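Local coordinates for cytochrome P450 (Rhodococcus erythropolis, PDB 3WEC), which is a heme monooxygenase that hydroxylates the quinoline nitrogen of aurachin alkaloids, a step essential for their antibiotic activity, at residues 85-90 / 190-195; 186-191 / 395-400; 300-305 / 325-330. One frame throughout, in Å; residues are numbered along the deposited sequence.

How the contacts relate
The three contacts show how chemistry follows depth in a P450 fold. Contact 1 lies near the surface and is apolar, two loops meeting through proline, methionine, isoleucine and phenylalanine side chains. Contact 2 is buried and joins the same 186-193 region, with Phe190 and Ala191 shared, to the loop between strands 384-387 and 407-410; a carboxylate and backbone N-H groups dominate it. Contact 3, also buried, combines one hydrogen-bonded strand pair with side-chain packing. Contacts 2 and 3 both touch the bound aurachin intermediate and meet where His301 N lies 2.8 Å from Gly398 O, probably a hydrogen bond, whereas contacts 1 and 3 do not touch.

Contact 1: residues 85-90 / 190-195; sequences MPPFLG and FAIPKE
Phe190 presents one face of its ring to Pro86, whose CD sits over it in a CH-pi contact. In the P450 fold this pair joins the long loop between helices 73-81 and 107-121, the B'-C region, to the F-G loop that leads into helix 194-216. The Pro86 CD atom stands 4.1 Å from the centroid of the Phe190 ring, 17° off the ring normal, and is displaced toward the rim so that CE1 and CD1 lie nearest. The two side chains cross at about a right angle. Met85 adds a Met-aromatic contact from a different direction: its SD approaches the ring obliquely, 3.7 Å from CZ of Phe190. Although the CB of Met85 points away from the other loop, the bend at chi2 (-58°) brings SD back to the ring. Leu77 and Met81 of helix 73-81 also pack on Phe190, so the ring links three parts of the chain.

Farther along, Ile192 meets two successive prolines with its two branches. Its CG2 takes the crowded position between backbone N and carbonyl carbon and touches Pro86 CB at 3.5 Å. The other branch has CG1 anti to the backbone N (chi1 178°), and it approaches Pro87 tip to tip, CD1 of Ile192 resting 4.1 Å from CD of Pro87.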
loop_
_atom_site.group_PDB
_atom_site.type_symbol
_atom_site.label_atom_id
_atom_site.label_comp_id
_atom_site.label_asym_id
_atom_site.label_seq_id
_atom_site.Cartn_x
_atom_site.Cartn_y
_atom_site.Cartn_z
ATOM N N MET A 85 3.706 -18.980 -8.878
ATOM C CA MET A 85 3.442 -17.842 -7.983
ATOM C C MET A 85 4.455 -17.742 -6.852
ATOM O O MET A 85 4.697 -18.719 -6.165
ATOM C CB MET A 85 2.042 -17.948 -7.344
ATOM C CG MET A 85 0.869 -17.427 -8.173
ATOM S SD MET A 85 0.991 -15.696 -8.673
ATOM C CE MET A 85 0.730 -14.799 -7.136
ATOM N N PRO A 86 5.031 -16.545 -6.639
ATOM C CA PRO A 86 5.820 -16.189 -5.455
ATOM C C PRO A 86 4.886 -16.113 -4.247
ATOM O O PRO A 86 3.672 -16.040 -4.446
ATOM C CB PRO A 86 6.344 -14.794 -5.807
ATOM C CG PRO A 86 5.323 -14.242 -6.736
ATOM C CD PRO A 86 4.910 -15.401 -7.568
ATOM N N PRO A 87 5.421 -16.162 -3.013
ATOM C CA PRO A 87 4.552 -15.965 -1.834
ATOM C C PRO A 87 3.804 -14.633 -1.931
ATOM O O PRO A 87 4.408 -13.586 -2.145
ATOM C CB PRO A 87 5.525 -15.914 -0.657
ATOM C CG PRO A 87 6.785 -16.515 -1.151
ATOM C CD PRO A 87 6.837 -16.292 -2.638
ATOM N N PHE A 88 2.487 -14.705 -1.812
ATOM C CA PHE A 88 1.634 -13.556 -2.050
ATOM C C PHE A 88 0.420 -13.580 -1.113
ATOM O O PHE A 88 -0.260 -14.618 -0.996
ATOM C CB PHE A 88 1.224 -13.553 -3.527
ATOM C CG PHE A 88 0.334 -12.411 -3.927
ATOM C CD1 PHE A 88 -0.872 -12.659 -4.572
ATOM C CD2 PHE A 88 0.696 -11.091 -3.672
ATOM C CE1 PHE A 88 -1.690 -11.610 -4.958
ATOM C CE2 PHE A 88 -0.134 -10.039 -4.048
ATOM C CZ PHE A 88 -1.330 -10.302 -4.690
ATOM N N LEU A 89 0.209 -12.453 -0.417
ATOM C CA LEU A 89 -1.020 -12.189 0.358
ATOM C C LEU A 89 -2.211 -12.488 -0.528
ATOM O O LEU A 89 -2.283 -11.989 -1.648
ATOM C CB LEU A 89 -1.107 -10.711 0.771
ATOM C CG LEU A 89 -0.940 -10.126 2.179
ATOM C CD1 LEU A 89 -1.599 -8.747 2.218
ATOM C CD2 LEU A 89 -1.503 -10.997 3.288
ATOM N N GLY A 90 -3.150 -13.301 -0.083
ATOM C CA GLY A 90 -4.274 -13.571 -0.977
ATOM C C GLY A 90 -4.142 -14.739 -1.961
ATOM O O GLY A 90 -5.098 -15.067 -2.679
ATOM N N PHE A 190 7.594 -12.202 -10.069
ATOM C CA PHE A 190 8.113 -13.457 -10.563
ATOM C C PHE A 190 9.599 -13.347 -10.837
ATOM O O PHE A 190 10.162 -14.126 -11.615
ATOM C CB PHE A 190 7.427 -13.806 -11.873
ATOM C CG PHE A 190 6.014 -14.214 -11.724
ATOM C CD1 PHE A 190 5.685 -15.545 -11.570
ATOM C CD2 PHE A 190 5.000 -13.262 -11.751
ATOM C CE1 PHE A 190 4.359 -15.931 -11.425
ATOM C CE2 PHE A 190 3.673 -13.637 -11.609
ATOM C CZ PHE A 190 3.350 -14.973 -11.441
ATOM N N ALA A 191 10.250 -12.356 -10.251
ATOM C CA ALA A 191 11.717 -12.293 -10.377
ATOM C C ALA A 191 12.289 -12.495 -8.975
ATOM O O ALA A 191 12.955 -11.596 -8.418
ATOM C CB ALA A 191 12.182 -10.968 -11.001
ATOM N N ILE A 192 11.985 -13.677 -8.423
ATOM C CA ILE A 192 12.277 -14.039 -7.031
ATOM C C ILE A 192 12.798 -15.476 -7.005
ATOM O O ILE A 192 12.058 -16.399 -7.303
ATOM C CB ILE A 192 11.062 -13.799 -6.076
ATOM C CG1 ILE A 192 11.382 -14.230 -4.655
ATOM C CG2 ILE A 192 9.807 -14.526 -6.540
ATOM C CD1 ILE A 192 10.167 -14.250 -3.759
ATOM N N PRO A 193 14.106 -15.649 -6.728
ATOM C CA PRO A 193 14.697 -16.977 -6.549
ATOM C C PRO A 193 14.017 -17.770 -5.434
ATOM O O PRO A 193 13.283 -17.201 -4.618
ATOM C CB PRO A 193 16.166 -16.680 -6.216
ATOM C CG PRO A 193 16.437 -15.353 -6.848
ATOM C CD PRO A 193 15.127 -14.585 -6.710
ATOM N N LYS A 194 14.288 -19.081 -5.436
ATOM C CA LYS A 194 13.654 -20.138 -4.621
ATOM C C LYS A 194 13.888 -20.026 -3.126
ATOM O O LYS A 194 12.943 -20.101 -2.347
ATOM C CB LYS A 194 14.169 -21.525 -5.083
ATOM C CG LYS A 194 15.595 -21.558 -5.670
ATOM C CD LYS A 194 16.487 -20.390 -5.225
ATOM C CE LYS A 194 17.308 -19.827 -6.376
ATOM N NZ LYS A 194 18.758 -20.127 -6.256
ATOM N N GLU A 195 15.162 -19.874 -2.755
ATOM C CA GLU A 195 15.611 -19.766 -1.363
ATOM C C GLU A 195 14.982 -18.589 -0.617
ATOM O O GLU A 195 14.955 -18.583 0.618
ATOM C CB GLU A 195 17.149 -19.660 -1.305
ATOM C CG GLU A 195 17.691 -18.960 -0.056
ATOM C CD GLU A 195 19.211 -18.950 0.059
ATOM O OE1 GLU A 195 19.738 -17.983 0.661
ATOM O OE2 GLU A 195 19.880 -19.892 -0.432
#

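Contact 2: residues 186-191 / 395-400; sequences LDINFA and PGMGLR. With AUI (3-[(2E,6E,9R)-9-hydroxy-3,7,11-trimethyldodeca-2,6,10-trien-1-yl]-2-methylquinolin-4(1H)-one), chain C.
Asp187 and Leu399 slide past each other in opposite directions, and around this pair the F-G loop of the P450 fold is tied to the loop after strand 384-387. With CG anti to the backbone N (chi1 -157°), Asp187 turns its carboxylate into successive N-H groups. Gly398 N meets OD1 of Asp187 on the syn side at 2.8 Å, almost straight (173°), while a weaker bond to OD1 comes from Met397 N. Leu399 N reaches OD2 of Asp187 from above the carboxylate plane at 2.9 Å, and a water bridges OD2 to Pro395 O. Met397 N also bonds to Ile188 O at 2.9 Å.

Apolar groups flank this polar centre. Leu399 CD2 packs 3.4 Å from Asp187 CB, and Leu186 crosses Leu399 at about a right angle. Met397 and Ile188 cross obliquely, SD lying 4.1 Å from CG2 of the isoleucine. Both loops line the substrate pocket: Leu399 CD1 is 3.3 Å from ligand C16, and Leu186 CD2 is 3.7 Å from the quinoline N10. Several N-H donors and a water converging on one buried carboxylate would be expected to stabilise its ionised form.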
loop_
_atom_site.group_PDB
_atom_site.type_symbol
_atom_site.label_atom_id
_atom_site.label_comp_id
_atom_site.label_asym_id
_atom_site.label_seq_id
_atom_site.Cartn_x
_atom_site.Cartn_y
_atom_site.Cartn_z
ATOM N N LEU A 186 3.239 -8.184 -0.470
ATOM C CA LEU A 186 2.118 -7.309 -0.881
ATOM C C LEU A 186 2.032 -7.310 -2.400
ATOM O O LEU A 186 0.997 -7.108 -2.961
ATOM C CB LEU A 186 2.352 -5.836 -0.445
ATOM C CG LEU A 186 1.233 -4.981 0.228
ATOM C CD1 LEU A 186 1.640 -3.519 0.316
ATOM C CD2 LEU A 186 -0.193 -5.200 -0.319
ATOM N N ASP A 187 3.154 -7.504 -3.070
ATOM C CA ASP A 187 3.147 -7.344 -4.506
ATOM C C ASP A 187 3.407 -8.694 -5.171
ATOM O O ASP A 187 3.905 -9.642 -4.531
ATOM C CB ASP A 187 4.149 -6.238 -4.900
ATOM C CG ASP A 187 3.859 -5.587 -6.279
ATOM O OD1 ASP A 187 3.017 -6.054 -7.085
ATOM O OD2 ASP A 187 4.553 -4.603 -6.599
ATOM N N ILE A 188 3.042 -8.798 -6.446
ATOM C CA ILE A 188 3.400 -9.961 -7.233
ATOM C C ILE A 188 4.737 -9.687 -7.918
ATOM O O ILE A 188 4.890 -8.660 -8.573
ATOM C CB ILE A 188 2.319 -10.300 -8.293
ATOM C CG1 ILE A 188 0.910 -10.224 -7.673
ATOM C CG2 ILE A 188 2.630 -11.653 -8.958
ATOM C CD1 ILE A 188 -0.189 -10.849 -8.524
ATOM N N ASN A 189 5.680 -10.626 -7.802
ATOM C CA ASN A 189 6.989 -10.516 -8.442
ATOM C C ASN A 189 7.515 -11.895 -8.772
ATOM O O ASN A 189 7.852 -12.653 -7.854
ATOM C CB ASN A 189 7.995 -9.836 -7.520
ATOM C CG ASN A 189 9.209 -9.281 -8.271
ATOM O OD1 ASN A 189 9.374 -8.078 -8.362
ATOM N ND2 ASN A 189 10.055 -10.152 -8.806
ATOM N N PHE A 190 7.594 -12.202 -10.069
ATOM C CA PHE A 190 8.113 -13.457 -10.563
ATOM C C PHE A 190 9.599 -13.347 -10.837
ATOM O O PHE A 190 10.162 -14.126 -11.615
ATOM C CB PHE A 190 7.427 -13.806 -11.873
ATOM C CG PHE A 190 6.014 -14.214 -11.724
ATOM C CD1 PHE A 190 5.685 -15.545 -11.570
ATOM C CD2 PHE A 190 5.000 -13.262 -11.751
ATOM C CE1 PHE A 190 4.359 -15.931 -11.425
ATOM C CE2 PHE A 190 3.673 -13.637 -11.609
ATOM C CZ PHE A 190 3.350 -14.973 -11.441
ATOM N N ALA A 191 10.250 -12.356 -10.251
ATOM C CA ALA A 191 11.717 -12.293 -10.377
ATOM C C ALA A 191 12.289 -12.495 -8.975
ATOM O O ALA A 191 12.955 -11.596 -8.418
ATOM C CB ALA A 191 12.182 -10.968 -11.001
ATOM N N PRO A 395 11.318 -4.005 -8.068
ATOM C CA PRO A 395 10.489 -4.723 -9.030
ATOM C C PRO A 395 9.075 -4.968 -8.491
ATOM O O PRO A 395 8.788 -4.674 -7.313
ATOM C CB PRO A 395 11.272 -6.026 -9.256
ATOM C CG PRO A 395 12.707 -5.654 -8.947
ATOM C CD PRO A 395 12.558 -4.736 -7.750
ATOM N N GLY A 396 8.187 -5.436 -9.358
ATOM C CA GLY A 396 6.881 -5.895 -8.938
ATOM C C GLY A 396 5.785 -5.416 -9.853
ATOM O O GLY A 396 5.992 -4.519 -10.648
ATOM N N MET A 397 4.603 -6.001 -9.722
ATOM C CA MET A 397 3.521 -5.759 -10.684
ATOM C C MET A 397 2.674 -4.524 -10.395
ATOM O O MET A 397 2.348 -3.789 -11.316
ATOM C CB MET A 397 2.630 -6.994 -10.829
ATOM C CG MET A 397 3.203 -8.030 -11.776
ATOM S SD MET A 397 2.006 -9.287 -12.302
ATOM C CE MET A 397 0.441 -8.445 -11.910
ATOM N N GLY A 398 2.281 -4.320 -9.143
ATOM C CA GLY A 398 1.366 -3.224 -8.801
ATOM C C GLY A 398 1.922 -2.078 -7.942
ATOM O O GLY A 398 1.291 -1.028 -7.804
ATOM N N LEU A 399 3.078 -2.270 -7.329
ATOM C CA LEU A 399 3.621 -1.243 -6.392
ATOM C C LEU A 399 4.744 -0.464 -7.038
ATOM O O LEU A 399 5.410 -0.968 -7.936
ATOM C CB LEU A 399 4.117 -1.901 -5.108
ATOM C CG LEU A 399 3.232 -2.107 -3.862
ATOM C CD1 LEU A 399 1.742 -2.000 -4.078
ATOM C CD2 LEU A 399 3.634 -3.398 -3.133
ATOM N N ARG A 400 4.923 0.781 -6.627
ATOM C CA ARG A 400 5.989 1.603 -7.176
ATOM C C ARG A 400 6.654 2.462 -6.119
ATOM O O ARG A 400 6.001 3.196 -5.346
ATOM C CB ARG A 400 5.480 2.465 -8.321
ATOM C CG ARG A 400 6.593 3.176 -9.085
ATOM C CD ARG A 400 6.067 3.844 -10.342
ATOM N NE ARG A 400 7.113 4.542 -11.057
ATOM C CZ ARG A 400 7.394 5.826 -10.911
ATOM N NH1 ARG A 400 8.362 6.391 -11.625
ATOM N NH2 ARG A 400 6.695 6.547 -10.065
HETATM O O13 AUI C . -5.625 -5.079 -2.526
HETATM C C1 AUI C . -4.878 -4.411 -1.774
HETATM C C4 AUI C . -4.806 -4.771 -0.345
HETATM C C5 AUI C . -5.534 -5.845 0.155
HETATM C C6 AUI C . -5.439 -6.183 1.505
HETATM C C7 AUI C . -4.578 -5.420 2.307
HETATM C C8 AUI C . -3.821 -4.341 1.845
HETATM C C9 AUI C . -3.886 -3.969 0.511
HETATM N N10 AUI C . -3.129 -2.941 0.017
HETATM C C3 AUI C . -3.156 -2.545 -1.272
HETATM C C11 AUI C . -2.297 -1.387 -1.755
HETATM C C2 AUI C . -4.040 -3.263 -2.251
HETATM C C12 AUI C . -4.059 -2.845 -3.697
HETATM C C14 AUI C . -2.697 -3.171 -4.317
HETATM C C15 AUI C . -1.912 -4.278 -4.398
HETATM C C26 AUI C . -2.206 -5.640 -3.799
HETATM C C16 AUI C . -0.615 -4.057 -5.134
HETATM C C17 AUI C . -0.386 -4.859 -6.414
HETATM C C18 AUI C . -1.299 -6.046 -6.551
HETATM C C19 AUI C . -1.508 -6.763 -7.677
HETATM C C27 AUI C . -0.813 -6.524 -8.995
HETATM C C20 AUI C . -2.462 -7.928 -7.583
HETATM C C21 AUI C . -3.945 -7.587 -7.773
HETATM O O28 AUI C . -4.662 -8.756 -7.398
HETATM C C22 AUI C . -4.506 -6.481 -6.903
HETATM C C23 AUI C . -5.265 -6.609 -5.778
HETATM C C24 AUI C . -5.719 -5.343 -5.138
HETATM C C25 AUI C . -5.703 -7.885 -5.075
HETATM O O HOH W 1 6.964 -4.129 -5.438
#

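Contact 3: residues 300-305 / 325-330; sequences AHEAGR and MVLLAS. With AUI (3-[(2E,6E,9R)-9-hydroxy-3,7,11-trimethyldodeca-2,6,10-trien-1-yl]-2-methylquinolin-4(1H)-one), chain C.
Met325 opens the segment by laying CG against the carboxylate of Glu302, 3.2 Å from OE1, the two side chains crossing obliquely. The same Glu302 places OE2 3.2 Å from C27 on the tail of the aurachin intermediate, its chain extended beyond a CG that lies between backbone N and carbonyl carbon (chi1 46°).

Val326 forms the antiparallel hydrogen-bonded pair with Ala303: its N donates to Ala303 O at 2.8 Å, and Ala303 N returns a bond to Val326 O at 3.1 Å. That carbonyl oxygen is shared, because Leu328 N also donates to it at 3.0 Å, closing an inverse gamma turn centred on Leu327. The turn leads the chain into helix 328-333, with Leu327 as N-cap residue; its side chain runs beside that of Glu302, pointing the same way.

Leu328 then turns back over the first segment, its CD2 packing 3.9 Å from Ala303 CB and its CD1 against the Ala300 carbonyl. Ala329 follows with a tight CH-pi contact, CB centred above the His301 ring, 3.3 Å from its centroid and 15° off the normal. A weak but nearly straight bond runs from Ala329 N to His301 O (3.5 Å, 173°). The ring's ND1 is hydrogen-bonded to the hydroxyl of Tyr30.

Beyond the pair, Arg305, farther along strand 303-307, donates from NH1 to heme O1A, in keeping with its place in the heme-binding site. In the mixed sheet, strand 323-326 lies between strands 303-307 and 47-49; helix 52-60 packs on Ala303, Val326 and Leu328 through Leu59, and helix 27-36 meets Leu327 and Ala329 through Tyr30.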
loop_
_atom_site.group_PDB
_atom_site.type_symbol
_atom_site.label_atom_id
_atom_site.label_comp_id
_atom_site.label_asym_id
_atom_site.label_seq_id
_atom_site.Cartn_x
_atom_site.Cartn_y
_atom_site.Cartn_z
ATOM N N ALA A 300 0.827 2.404 -4.599
ATOM C CA ALA A 300 0.197 1.362 -5.377
ATOM C C ALA A 300 -0.410 1.955 -6.654
ATOM O O ALA A 300 -1.332 2.753 -6.571
ATOM C CB ALA A 300 -0.876 0.645 -4.566
ATOM N N HIS A 301 0.102 1.552 -7.814
ATOM C CA HIS A 301 -0.447 1.993 -9.121
ATOM C C HIS A 301 -1.690 1.249 -9.536
ATOM O O HIS A 301 -2.454 1.735 -10.378
ATOM C CB HIS A 301 0.636 1.967 -10.230
ATOM C CG HIS A 301 1.526 3.194 -10.221
ATOM N ND1 HIS A 301 1.982 3.780 -11.355
ATOM C CD2 HIS A 301 2.034 3.955 -9.154
ATOM C CE1 HIS A 301 2.742 4.850 -11.030
ATOM N NE2 HIS A 301 2.784 4.948 -9.686
ATOM N N GLU A 302 -1.883 0.056 -8.964
ATOM C CA GLU A 302 -3.136 -0.698 -9.147
ATOM C C GLU A 302 -3.836 -1.313 -7.924
ATOM O O GLU A 302 -3.195 -1.703 -6.934
ATOM C CB GLU A 302 -2.990 -1.755 -10.214
ATOM C CG GLU A 302 -1.744 -2.599 -10.147
ATOM C CD GLU A 302 -1.522 -3.301 -11.476
ATOM O OE1 GLU A 302 -1.813 -2.676 -12.518
ATOM O OE2 GLU A 302 -1.096 -4.476 -11.492
ATOM N N ALA A 303 -5.170 -1.335 -8.017
ATOM C CA ALA A 303 -6.053 -2.105 -7.149
ATOM C C ALA A 303 -6.682 -3.204 -8.042
ATOM O O ALA A 303 -6.801 -3.011 -9.253
ATOM C CB ALA A 303 -7.136 -1.210 -6.587
ATOM N N GLY A 304 -7.071 -4.343 -7.469
ATOM C CA GLY A 304 -7.626 -5.435 -8.278
ATOM C C GLY A 304 -9.087 -5.753 -7.975
ATOM O O GLY A 304 -9.501 -5.658 -6.819
ATOM N N ARG A 305 -9.865 -6.107 -9.001
ATOM C CA ARG A 305 -11.232 -6.580 -8.807
ATOM C C ARG A 305 -11.532 -7.804 -9.654
ATOM O O ARG A 305 -10.845 -8.075 -10.640
ATOM C CB ARG A 305 -12.288 -5.512 -9.112
ATOM C CG ARG A 305 -12.391 -4.364 -8.127
ATOM C CD ARG A 305 -12.694 -4.819 -6.711
ATOM N NE ARG A 305 -12.865 -3.668 -5.819
ATOM C CZ ARG A 305 -11.882 -3.050 -5.160
ATOM N NH1 ARG A 305 -10.600 -3.438 -5.274
ATOM N NH2 ARG A 305 -12.183 -2.020 -4.379
ATOM N N MET A 325 -7.889 -4.750 -13.459
ATOM C CA MET A 325 -6.795 -4.031 -12.877
ATOM C C MET A 325 -7.170 -2.559 -12.897
ATOM O O MET A 325 -7.304 -1.968 -13.970
ATOM C CB MET A 325 -5.588 -4.240 -13.784
ATOM C CG MET A 325 -4.329 -4.596 -13.060
ATOM S SD MET A 325 -4.518 -6.212 -12.299
ATOM C CE MET A 325 -3.540 -7.139 -13.486
ATOM N N VAL A 326 -7.349 -1.948 -11.742
ATOM C CA VAL A 326 -7.768 -0.552 -11.718
ATOM C C VAL A 326 -6.550 0.357 -11.554
ATOM O O VAL A 326 -5.898 0.310 -10.516
ATOM C CB VAL A 326 -8.794 -0.294 -10.591
ATOM C CG1 VAL A 326 -9.080 1.191 -10.459
ATOM C CG2 VAL A 326 -10.078 -1.054 -10.870
ATOM N N LEU A 327 -6.251 1.180 -12.561
ATOM C CA LEU A 327 -5.047 2.040 -12.507
ATOM C C LEU A 327 -5.248 3.311 -11.711
ATOM O O LEU A 327 -5.511 4.378 -12.274
ATOM C CB LEU A 327 -4.567 2.419 -13.909
ATOM C CG LEU A 327 -3.465 1.652 -14.644
ATOM C CD1 LEU A 327 -3.314 0.188 -14.235
ATOM C CD2 LEU A 327 -3.751 1.782 -16.123
ATOM N N LEU A 328 -5.143 3.182 -10.400
ATOM C CA LEU A 328 -5.222 4.295 -9.465
ATOM C C LEU A 328 -4.330 5.463 -9.873
ATOM O O LEU A 328 -4.755 6.625 -9.815
ATOM C CB LEU A 328 -4.824 3.802 -8.077
ATOM C CG LEU A 328 -5.432 2.522 -7.490
ATOM C CD1 LEU A 328 -4.819 2.319 -6.121
ATOM C CD2 LEU A 328 -6.944 2.617 -7.338
ATOM N N ALA A 329 -3.097 5.147 -10.304
ATOM C CA ALA A 329 -2.085 6.133 -10.658
ATOM C C ALA A 329 -2.519 6.968 -11.886
ATOM O O ALA A 329 -2.339 8.195 -11.901
ATOM C CB ALA A 329 -0.738 5.453 -10.899
ATOM N N SER A 330 -3.104 6.298 -12.879
ATOM C CA SER A 330 -3.674 6.942 -14.062
ATOM C C SER A 330 -4.881 7.856 -13.747
ATOM O O SER A 330 -4.843 9.048 -14.036
ATOM C CB SER A 330 -4.061 5.879 -15.086
ATOM O OG SER A 330 -4.368 6.470 -16.303
HETATM O O13 AUI C . -5.625 -5.079 -2.526
HETATM C C1 AUI C . -4.878 -4.411 -1.774
HETATM C C4 AUI C . -4.806 -4.771 -0.345
HETATM C C5 AUI C . -5.534 -5.845 0.155
HETATM C C6 AUI C . -5.439 -6.183 1.505
HETATM C C7 AUI C . -4.578 -5.420 2.307
HETATM C C8 AUI C . -3.821 -4.341 1.845
HETATM C C9 AUI C . -3.886 -3.969 0.511
HETATM N N10 AUI C . -3.129 -2.941 0.017
HETATM C C3 AUI C . -3.156 -2.545 -1.272
HETATM C C11 AUI C . -2.297 -1.387 -1.755
HETATM C C2 AUI C . -4.040 -3.263 -2.251
HETATM C C12 AUI C . -4.059 -2.845 -3.697
HETATM C C14 AUI C . -2.697 -3.171 -4.317
HETATM C C15 AUI C . -1.912 -4.278 -4.398
HETATM C C26 AUI C . -2.206 -5.640 -3.799
HETATM C C16 AUI C . -0.615 -4.057 -5.134
HETATM C C17 AUI C . -0.386 -4.859 -6.414
HETATM C C18 AUI C . -1.299 -6.046 -6.551
HETATM C C19 AUI C . -1.508 -6.763 -7.677
HETATM C C27 AUI C . -0.813 -6.524 -8.995
HETATM C C20 AUI C . -2.462 -7.928 -7.583
HETATM C C21 AUI C . -3.945 -7.587 -7.773
HETATM O O28 AUI C . -4.662 -8.756 -7.398
HETATM C C22 AUI C . -4.506 -6.481 -6.903
HETATM C C23 AUI C . -5.265 -6.609 -5.778
HETATM C C24 AUI C . -5.719 -5.343 -5.138
HETATM C C25 AUI C . -5.703 -7.885 -5.075
#